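Local atomic coordinates of lipoprotein, putative (Bacillus anthracis, PDB entry 4O4A), a protein that is of unknown function, a putative lipoprotein of an uncharacterised family that may bind lipid. Residues Glu26-Ile31 and Gly81-Leu86; Thr30-Pro35 and Ser61-Ala66; Thr75-Phe80 and Glu118-Asn123. All blocks are in the same frame, centred on the assembly; numbering follows the deposited sequence.

Contact 1: residues Glu26-Ile31 and Gly81-Leu86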
loop_
_atom_site.group_PDB
_atom_site.type_symbol
_atom_site.label_atom_id
_atom_site.label_comp_id
_atom_site.label_asym_id
_atom_site.label_seq_id
_atom_site.Cartn_x
_atom_site.Cartn_y
_atom_site.Cartn_z
ATOM N N GLU B 26 6.689 29.341 37.578
ATOM C CA GLU B 26 5.796 29.088 36.455
ATOM C C GLU B 26 5.894 27.654 35.990
ATOM O O GLU B 26 6.985 27.185 35.688
ATOM C CB GLU B 26 6.149 29.996 35.279
ATOM C CG GLU B 26 5.689 31.428 35.474
ATOM C CD GLU B 26 4.189 31.606 35.301
ATOM O OE1 GLU B 26 3.492 30.612 35.025
ATOM O OE2 GLU B 26 3.703 32.749 35.423
ATOM N N THR B 27 4.757 26.964 35.965
ATOM C CA THR B 27 4.672 25.600 35.460
ATOM C C THR B 27 3.563 25.509 34.398
ATOM O O THR B 27 2.776 26.440 34.224
ATOM C CB THR B 27 4.427 24.571 36.586
ATOM O OG1 THR B 27 3.198 24.863 37.242
ATOM C CG2 THR B 27 5.540 24.598 37.612
ATOM N N THR B 28 3.502 24.388 33.692
ATOM C CA THR B 28 2.507 24.202 32.612
ATOM C C THR B 28 1.109 23.839 33.096
ATOM O O THR B 28 0.141 24.073 32.383
ATOM C CB THR B 28 2.959 23.165 31.542
ATOM O OG1 THR B 28 3.396 21.953 32.173
ATOM C CG2 THR B 28 4.097 23.743 30.693
ATOM N N ASP B 29 1.023 23.232 34.278
ATOM C CA ASP B 29 -0.230 22.862 34.898
ATOM C C ASP B 29 -1.335 22.474 33.936
ATOM O O ASP B 29 -2.361 23.158 33.872
ATOM C CB ASP B 29 -0.717 24.047 35.719
ATOM C CG ASP B 29 0.262 24.472 36.756
ATOM O OD1 ASP B 29 1.034 23.613 37.236
ATOM O OD2 ASP B 29 0.238 25.667 37.123
ATOM N N THR B 30 -1.133 21.410 33.168
ATOM C CA THR B 30 -2.185 20.940 32.278
ATOM C C THR B 30 -2.446 19.443 32.463
ATOM O O THR B 30 -1.522 18.654 32.594
ATOM C CB THR B 30 -1.865 21.219 30.812
ATOM O OG1 THR B 30 -1.662 22.619 30.655
ATOM C CG2 THR B 30 -3.022 20.767 29.910
ATOM N N ILE B 31 -3.724 19.087 32.457
ATOM C CA ILE B 31 -4.166 17.717 32.571
ATOM C C ILE B 31 -4.796 17.349 31.246
ATOM O O ILE B 31 -5.671 18.069 30.761
ATOM C CB ILE B 31 -5.233 17.564 33.661
ATOM C CG1 ILE B 31 -4.594 17.693 35.033
ATOM C CG2 ILE B 31 -5.910 16.210 33.561
ATOM C CD1 ILE B 31 -5.585 17.657 36.177
ATOM N N GLY B 81 6.115 26.998 30.892
ATOM C CA GLY B 81 6.963 26.924 32.081
ATOM C C GLY B 81 7.520 25.552 32.289
ATOM O O GLY B 81 7.628 24.769 31.345
ATOM N N THR B 82 7.865 25.237 33.524
ATOM C CA THR B 82 8.382 23.921 33.824
ATOM C C THR B 82 7.257 22.907 33.572
ATOM O O THR B 82 6.180 23.039 34.131
ATOM C CB THR B 82 8.861 23.833 35.278
ATOM O OG1 THR B 82 9.934 24.752 35.491
ATOM C CG2 THR B 82 9.330 22.411 35.614
ATOM N N VAL B 83 7.514 21.898 32.734
ATOM C CA VAL B 83 6.486 20.913 32.405
ATOM C C VAL B 83 6.146 20.013 33.575
ATOM O O VAL B 83 6.998 19.281 34.079
ATOM C CB VAL B 83 6.898 20.026 31.219
ATOM C CG1 VAL B 83 5.821 18.972 30.937
ATOM C CG2 VAL B 83 7.143 20.881 29.985
ATOM N N ASN B 84 4.901 20.082 34.021
ATOM C CA ASN B 84 4.433 19.212 35.098
ATOM C C ASN B 84 3.051 18.675 34.722
ATOM O O ASN B 84 2.219 18.454 35.575
ATOM C CB ASN B 84 4.358 19.973 36.414
ATOM C CG ASN B 84 3.289 21.027 36.386
ATOM O OD1 ASN B 84 2.978 21.563 35.314
ATOM N ND2 ASN B 84 2.707 21.327 37.541
ATOM N N ASP B 85 2.843 18.398 33.446
ATOM C CA ASP B 85 1.549 17.932 32.971
ATOM C C ASP B 85 1.244 16.501 33.407
ATOM O O ASP B 85 2.147 15.720 33.655
ATOM C CB ASP B 85 1.494 18.007 31.447
ATOM C CG ASP B 85 1.752 19.414 30.911
ATOM O OD1 ASP B 85 1.428 20.414 31.606
ATOM O OD2 ASP B 85 2.259 19.506 29.769
ATOM N N LEU B 86 -0.041 16.186 33.520
ATOM C CA LEU B 86 -0.512 14.853 33.881
ATOM C C LEU B 86 -1.391 14.327 32.755
ATOM O O LEU B 86 -2.101 15.092 32.097
ATOM C CB LEU B 86 -1.300 14.899 35.176
ATOM C CG LEU B 86 -0.503 15.358 36.402
ATOM C CD1 LEU B 86 -1.411 15.523 37.603
ATOM C CD2 LEU B 86 0.628 14.376 36.710
#

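Contact 2: residues Thr30-Pro35 and Ser61-Ala66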
loop_
_atom_site.group_PDB
_atom_site.type_symbol
_atom_site.label_atom_id
_atom_site.label_comp_id
_atom_site.label_asym_id
_atom_site.label_seq_id
_atom_site.Cartn_x
_atom_site.Cartn_y
_atom_site.Cartn_z
ATOM N N THR B 30 -1.133 21.410 33.168
ATOM C CA THR B 30 -2.185 20.940 32.278
ATOM C C THR B 30 -2.446 19.443 32.463
ATOM O O THR B 30 -1.522 18.654 32.594
ATOM C CB THR B 30 -1.865 21.219 30.812
ATOM O OG1 THR B 30 -1.662 22.619 30.655
ATOM C CG2 THR B 30 -3.022 20.767 29.910
ATOM N N ILE B 31 -3.724 19.087 32.457
ATOM C CA ILE B 31 -4.166 17.717 32.571
ATOM C C ILE B 31 -4.796 17.349 31.246
ATOM O O ILE B 31 -5.671 18.069 30.761
ATOM C CB ILE B 31 -5.233 17.564 33.661
ATOM C CG1 ILE B 31 -4.594 17.693 35.033
ATOM C CG2 ILE B 31 -5.910 16.210 33.561
ATOM C CD1 ILE B 31 -5.585 17.657 36.177
ATOM N N TYR B 32 -4.348 16.249 30.656
ATOM C CA TYR B 32 -4.893 15.799 29.389
ATOM C C TYR B 32 -5.712 14.550 29.623
ATOM O O TYR B 32 -5.213 13.587 30.180
ATOM C CB TYR B 32 -3.774 15.499 28.393
ATOM C CG TYR B 32 -2.961 16.707 28.021
ATOM C CD1 TYR B 32 -3.326 17.508 26.948
ATOM C CD2 TYR B 32 -1.832 17.067 28.749
ATOM C CE1 TYR B 32 -2.570 18.622 26.602
ATOM C CE2 TYR B 32 -1.077 18.184 28.424
ATOM C CZ TYR B 32 -1.447 18.954 27.348
ATOM O OH TYR B 32 -0.700 20.051 27.016
ATOM N N LEU B 33 -6.968 14.576 29.193
ATOM C CA LEU B 33 -7.850 13.429 29.325
ATOM C C LEU B 33 -8.071 12.823 27.955
ATOM O O LEU B 33 -8.644 13.459 27.073
ATOM C CB LEU B 33 -9.177 13.857 29.916
ATOM C CG LEU B 33 -9.054 14.599 31.240
ATOM C CD1 LEU B 33 -10.428 14.989 31.753
ATOM C CD2 LEU B 33 -8.328 13.759 32.276
ATOM N N ILE B 34 -7.586 11.603 27.772
ATOM C CA ILE B 34 -7.713 10.903 26.516
ATOM C C ILE B 34 -8.732 9.759 26.627
ATOM O O ILE B 34 -8.720 8.999 27.590
ATOM C CB ILE B 34 -6.366 10.250 26.091
ATOM C CG1 ILE B 34 -5.272 11.279 25.830
ATOM C CG2 ILE B 34 -6.549 9.451 24.816
ATOM C CD1 ILE B 34 -4.613 11.824 27.062
ATOM N N PRO B 35 -9.613 9.619 25.637
ATOM C CA PRO B 35 -10.502 8.459 25.691
ATOM C C PRO B 35 -9.667 7.182 25.702
ATOM O O PRO B 35 -8.767 7.031 24.885
ATOM C CB PRO B 35 -11.308 8.588 24.404
ATOM C CG PRO B 35 -11.377 10.055 24.176
ATOM C CD PRO B 35 -10.030 10.580 24.607
ATOM N N SER B 61 -5.197 23.133 34.159
ATOM C CA SER B 61 -6.173 23.375 33.104
ATOM C C SER B 61 -6.462 21.992 32.595
ATOM O O SER B 61 -5.577 21.143 32.586
ATOM C CB SER B 61 -5.603 24.237 31.979
ATOM O OG SER B 61 -5.230 25.515 32.444
ATOM N N VAL B 62 -7.687 21.740 32.171
ATOM C CA VAL B 62 -8.049 20.387 31.755
ATOM C C VAL B 62 -8.432 20.311 30.299
ATOM O O VAL B 62 -9.397 20.925 29.885
ATOM C CB VAL B 62 -9.229 19.850 32.584
ATOM C CG1 VAL B 62 -9.503 18.392 32.247
ATOM C CG2 VAL B 62 -8.941 19.983 34.065
ATOM N N VAL B 63 -7.668 19.532 29.541
ATOM C CA VAL B 63 -7.935 19.319 28.138
ATOM C C VAL B 63 -8.605 17.978 27.999
ATOM O O VAL B 63 -8.043 16.962 28.386
ATOM C CB VAL B 63 -6.656 19.315 27.292
ATOM C CG1 VAL B 63 -6.972 18.894 25.863
ATOM C CG2 VAL B 63 -6.002 20.684 27.303
ATOM N N THR B 64 -9.814 17.984 27.452
ATOM C CA THR B 64 -10.572 16.767 27.230
ATOM C C THR B 64 -10.658 16.535 25.753
ATOM O O THR B 64 -11.228 17.344 25.029
ATOM C CB THR B 64 -11.994 16.871 27.779
ATOM O OG1 THR B 64 -11.946 16.949 29.205
ATOM C CG2 THR B 64 -12.793 15.656 27.396
ATOM N N PHE B 65 -10.068 15.444 25.294
ATOM C CA PHE B 65 -10.101 15.131 23.886
ATOM C C PHE B 65 -11.397 14.452 23.537
ATOM O O PHE B 65 -11.942 13.690 24.314
ATOM C CB PHE B 65 -8.923 14.232 23.480
ATOM C CG PHE B 65 -7.595 14.927 23.518
ATOM C CD1 PHE B 65 -7.243 15.820 22.517
ATOM C CD2 PHE B 65 -6.693 14.689 24.547
ATOM C CE1 PHE B 65 -6.022 16.478 22.543
ATOM C CE2 PHE B 65 -5.465 15.339 24.582
ATOM C CZ PHE B 65 -5.129 16.235 23.578
ATOM N N ALA B 66 -11.878 14.728 22.341
ATOM C CA ALA B 66 -13.053 14.077 21.847
ATOM C C ALA B 66 -12.617 12.683 21.370
ATOM O O ALA B 66 -11.424 12.366 21.328
ATOM C CB ALA B 66 -13.642 14.875 20.702
#

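Contact 3: residues Thr75-Phe80 and Glu118-Asn123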
loop_
_atom_site.group_PDB
_atom_site.type_symbol
_atom_site.label_atom_id
_atom_site.label_comp_id
_atom_site.label_asym_id
_atom_site.label_seq_id
_atom_site.Cartn_x
_atom_site.Cartn_y
_atom_site.Cartn_z
ATOM N N THR B 75 -9.719 29.046 25.169
ATOM C CA THR B 75 -8.643 29.518 26.026
ATOM C C THR B 75 -7.598 30.123 25.096
ATOM O O THR B 75 -7.227 29.497 24.125
ATOM C CB THR B 75 -8.059 28.373 26.869
ATOM O OG1 THR B 75 -9.067 27.889 27.773
ATOM C CG2 THR B 75 -6.854 28.842 27.662
ATOM N N LYS B 76 -7.152 31.346 25.390
ATOM C CA LYS B 76 -6.216 32.056 24.503
ATOM C C LYS B 76 -4.995 31.270 24.063
ATOM O O LYS B 76 -4.696 31.218 22.886
ATOM C CB LYS B 76 -5.844 33.471 25.015
ATOM C CG LYS B 76 -6.959 34.483 24.726
ATOM C CD LYS B 76 -6.595 35.968 24.834
ATOM C CE LYS B 76 -6.084 36.391 26.215
ATOM N NZ LYS B 76 -5.730 37.842 26.259
ATOM N N ASN B 77 -4.298 30.639 24.981
ATOM C CA ASN B 77 -3.119 29.888 24.580
ATOM C C ASN B 77 -2.785 28.815 25.589
ATOM O O ASN B 77 -3.392 28.747 26.668
ATOM C CB ASN B 77 -1.933 30.850 24.396
ATOM C CG ASN B 77 -0.828 30.278 23.525
ATOM O OD1 ASN B 77 -0.760 29.074 23.279
ATOM N ND2 ASN B 77 0.013 31.154 23.002
HETATM N N MSE B 78 -1.825 27.977 25.227
HETATM C CA MSE B 78 -1.350 26.950 26.106
HETATM C C MSE B 78 -0.479 27.600 27.147
HETATM O O MSE B 78 -0.004 28.733 26.998
HETATM C CB MSE B 78 -0.597 25.872 25.329
HETATM C CG MSE B 78 0.778 26.342 24.864
HETATM SE SE MSE B 78 1.232 25.507 23.153
HETATM C CE MSE B 78 1.325 27.065 21.963
ATOM N N LYS B 79 -0.262 26.860 28.215
ATOM C CA LYS B 79 0.534 27.339 29.312
ATOM C C LYS B 79 1.999 27.065 29.043
ATOM O O LYS B 79 2.368 26.180 28.251
ATOM C CB LYS B 79 0.087 26.711 30.630
ATOM C CG LYS B 79 -1.115 27.395 31.284
ATOM C CD LYS B 79 -1.406 26.833 32.673
ATOM C CE LYS B 79 -2.727 27.348 33.206
ATOM N NZ LYS B 79 -3.150 26.593 34.420
ATOM N N PHE B 80 2.830 27.857 29.701
ATOM C CA PHE B 80 4.265 27.772 29.556
ATOM C C PHE B 80 4.978 27.679 30.889
ATOM O O PHE B 80 4.509 28.196 31.886
ATOM C CB PHE B 80 4.748 28.998 28.802
ATOM C CG PHE B 80 4.159 29.116 27.435
ATOM C CD1 PHE B 80 4.581 28.285 26.400
ATOM C CD2 PHE B 80 3.167 30.048 27.183
ATOM C CE1 PHE B 80 4.021 28.394 25.136
ATOM C CE2 PHE B 80 2.603 30.164 25.927
ATOM C CZ PHE B 80 3.031 29.334 24.901
ATOM N N GLU B 118 -5.252 34.163 14.704
ATOM C CA GLU B 118 -4.233 33.168 15.035
ATOM C C GLU B 118 -4.739 32.099 15.980
ATOM O O GLU B 118 -5.352 32.402 16.990
ATOM C CB GLU B 118 -3.028 33.839 15.662
ATOM C CG GLU B 118 -2.406 34.891 14.772
ATOM C CD GLU B 118 -1.177 35.521 15.382
ATOM O OE1 GLU B 118 -0.956 36.725 15.132
ATOM O OE2 GLU B 118 -0.452 34.826 16.124
ATOM N N PHE B 119 -4.484 30.846 15.624
ATOM C CA PHE B 119 -4.863 29.713 16.436
ATOM C C PHE B 119 -3.611 28.992 16.862
ATOM O O PHE B 119 -2.992 28.307 16.051
ATOM C CB PHE B 119 -5.716 28.691 15.665
ATOM C CG PHE B 119 -7.010 29.234 15.126
ATOM C CD1 PHE B 119 -8.126 29.355 15.937
ATOM C CD2 PHE B 119 -7.122 29.566 13.787
ATOM C CE1 PHE B 119 -9.321 29.829 15.428
ATOM C CE2 PHE B 119 -8.312 30.035 13.268
ATOM C CZ PHE B 119 -9.416 30.163 14.087
ATOM N N PRO B 120 -3.213 29.148 18.124
ATOM C CA PRO B 120 -2.077 28.352 18.560
ATOM C C PRO B 120 -2.513 26.902 18.632
ATOM O O PRO B 120 -3.678 26.628 18.930
ATOM C CB PRO B 120 -1.767 28.886 19.973
ATOM C CG PRO B 120 -2.612 30.090 20.165
ATOM C CD PRO B 120 -3.746 30.004 19.189
ATOM N N PHE B 121 -1.599 25.971 18.395
ATOM C CA PHE B 121 -1.949 24.550 18.481
ATOM C C PHE B 121 -0.831 23.699 19.039
ATOM O O PHE B 121 0.329 24.126 19.122
ATOM C CB PHE B 121 -2.298 24.014 17.108
ATOM C CG PHE B 121 -1.169 24.118 16.121
ATOM C CD1 PHE B 121 -0.177 23.167 16.092
ATOM C CD2 PHE B 121 -1.104 25.174 15.223
ATOM C CE1 PHE B 121 0.863 23.263 15.190
ATOM C CE2 PHE B 121 -0.066 25.274 14.320
ATOM C CZ PHE B 121 0.920 24.318 14.308
ATOM N N ALA B 122 -1.193 22.473 19.400
ATOM C CA ALA B 122 -0.247 21.529 19.920
ATOM C C ALA B 122 -0.507 20.166 19.327
ATOM O O ALA B 122 -1.654 19.731 19.204
ATOM C CB ALA B 122 -0.341 21.470 21.432
ATOM N N ASN B 123 0.580 19.490 18.973
ATOM C CA ASN B 123 0.526 18.152 18.427
ATOM C C ASN B 123 1.141 17.179 19.385
ATOM O O ASN B 123 2.308 17.316 19.764
ATOM C CB ASN B 123 1.277 18.088 17.112
ATOM C CG ASN B 123 0.496 18.659 15.975
ATOM O OD1 ASN B 123 -0.565 18.152 15.650
ATOM N ND2 ASN B 123 1.036 19.693 15.326
#

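Contact 1: residues Glu26-Ile31 and Gly81-Leu86
Thr28 and Asn84 meet where the loop before strand 30-35 lies against the loop before strand 86-90. The Thr28 hydroxyl works in both directions: OG1 donates to Asp85 OD1 over 2.6 Å, approaching from above the carboxylate plane, and accepts the backbone N of Asn84 at 3.0 Å. Its chi1 of 50° sets OG1 between the backbone N and the carbonyl carbon, facing Asn84 and Asp85, while the methyl CG2, beside the backbone N, lies near Gly81 O. Asn84 answers with its whole amide. Its OD1 takes the backbone N-H of Asp29 on a lone pair lying in the carbonyl plane, 2.8 Å away, and its ND2 donates to Asp29 OD1, also 2.8 Å, with that oxygen close to the amide plane. Carboxylate and amide are nevertheless turned 60° against each other. On one side of this polar cluster Thr82 N bonds to Glu26 O and Thr28 N to Thr82 O; on the other, Leu86 N reaches Thr30 O at 3.0 Å, where strands 30-35 and 86-90, neighbours in a mixed five-stranded sheet, start to pair in parallel. There the contact turns apolar: Leu86 CB lies 4.3 Å from Ile31 CG1, and both side chains also touch Phe60. Gly81, whose positive phi of 139° suits a residue without a side chain, brings the loop up to Glu26 and Thr27.

Contact 2: residues Thr30-Pro35 and Ser61-Ala66
Tyr32 CD1 and Phe65 CE2 come within 3.9 Å, the two side chains approaching obliquely. One face of the Tyr32 ring carries the CG2 methyl of Thr30, 3.5 Å above the plane and toward the rim; Val63 CG1 covers one face of Phe65 in a similar way. At the Phe65 edge, near the ring plane, lies Leu33 O, with Phe65 CD2 3.4 Å away. Val63 sits alongside Tyr32, its CB 3.8 Å from Tyr32 CD1, and Ile34 runs beside Phe65 in the same direction. Beneath these side chains strands 30-35 and 60-64 pair in parallel. Three near-linear backbone bonds join the strands, Ile31 N to Ser61 O, Val63 N to Ile31 O and Leu33 N to Val63 O, and a fourth, Phe65 N to Leu33 O, carries the ladder one residue past the end of strand 60-64. Leu33 and Val62 occupy the reverse face, where Leu33 CD1 meets Val62 CG1 at 3.6 Å, and Leu33 goes on to touch Tyr88 and Val90 of strand 86-90. The Tyr32 side packs toward the second sheet: Val63 and Phe65 rest on Val44, Ile34 and Phe65 on Leu42. Tyr32 also meets Tyr87 with ring planes nearly parallel. The bonds across the contact are all main-chain ones; the side chains meet mainly through carbon, and most are buried, though Thr64 on the Leu33 side is exposed.

Contact 3: residues Thr75-Phe80 and Glu118-Asn123
Asn77 points its CG anti to the backbone N (chi1 -159°), and that swings the amide across the ring of Pro120. The next residue, Met78, a selenomethionine here, takes a different first torsion: at chi1 74° CG sits between the backbone N and the carbonyl carbon, and further bends at chi2 and chi3 curl the chain round until its terminal methyl reaches the same proline. Asn77 OD1 lies 3.5 Å from Pro120 CB, and the amide carbon CG is 3.8 Å from Pro120 CG, so the polar group is laid obliquely against the aliphatic ring atoms. Met78 CE touches Pro120 CB at 4.1 Å and comes within 4.2 Å of Phe121 O. A third approach is from the main chain, Lys76 O to Pro120 CG at 3.6 Å. Pro120 is thus met by three consecutive residues of the loop, all through van der Waals touches; toward Pro120 the two oxygens meet only ring carbons. Met78 N also lies against Asn77 OD1, at a separation too short to trust. The area buried is small and the site lies at the surface, which fits a loop resting on a strand without being paired to it. Pro120 belongs to strand 117-126, in the four-stranded sheet between strands 40-45 and 104-114, and its backbone bonds to Tyr46. Met78 also touches Tyr46 and Thr109. Phe119 and Phe121, whose side chains start away from the loop, pack on methionines of helix 149-166, so this strand has the loop on one side and that helix on the other.

In the fold
Contacts 1 and 2 share Thr30 and Ile31 and meet on strand 30-35, which stands between strands 60-64 and 86-90; their centres are 13 Å apart. Probable backbone bonds tie them, Asp29 O to Ser61 N and Leu86 O to Tyr32 N, each 2.9 Å. The loop that gives contact 3 its segment 75-80 runs directly into Gly81 of contact 1, bridging the two sheets. Contact 3 is centred about 14 Å from each of the others. Lys79, in the 75-80 loop but not itself against 118-123, links that loop to the other two contacts: its CB is 3.2 Å from Thr28 O, and its NZ makes a weak hydrogen bond to Ser61 OG (3.1 Å). No ligand site is established here.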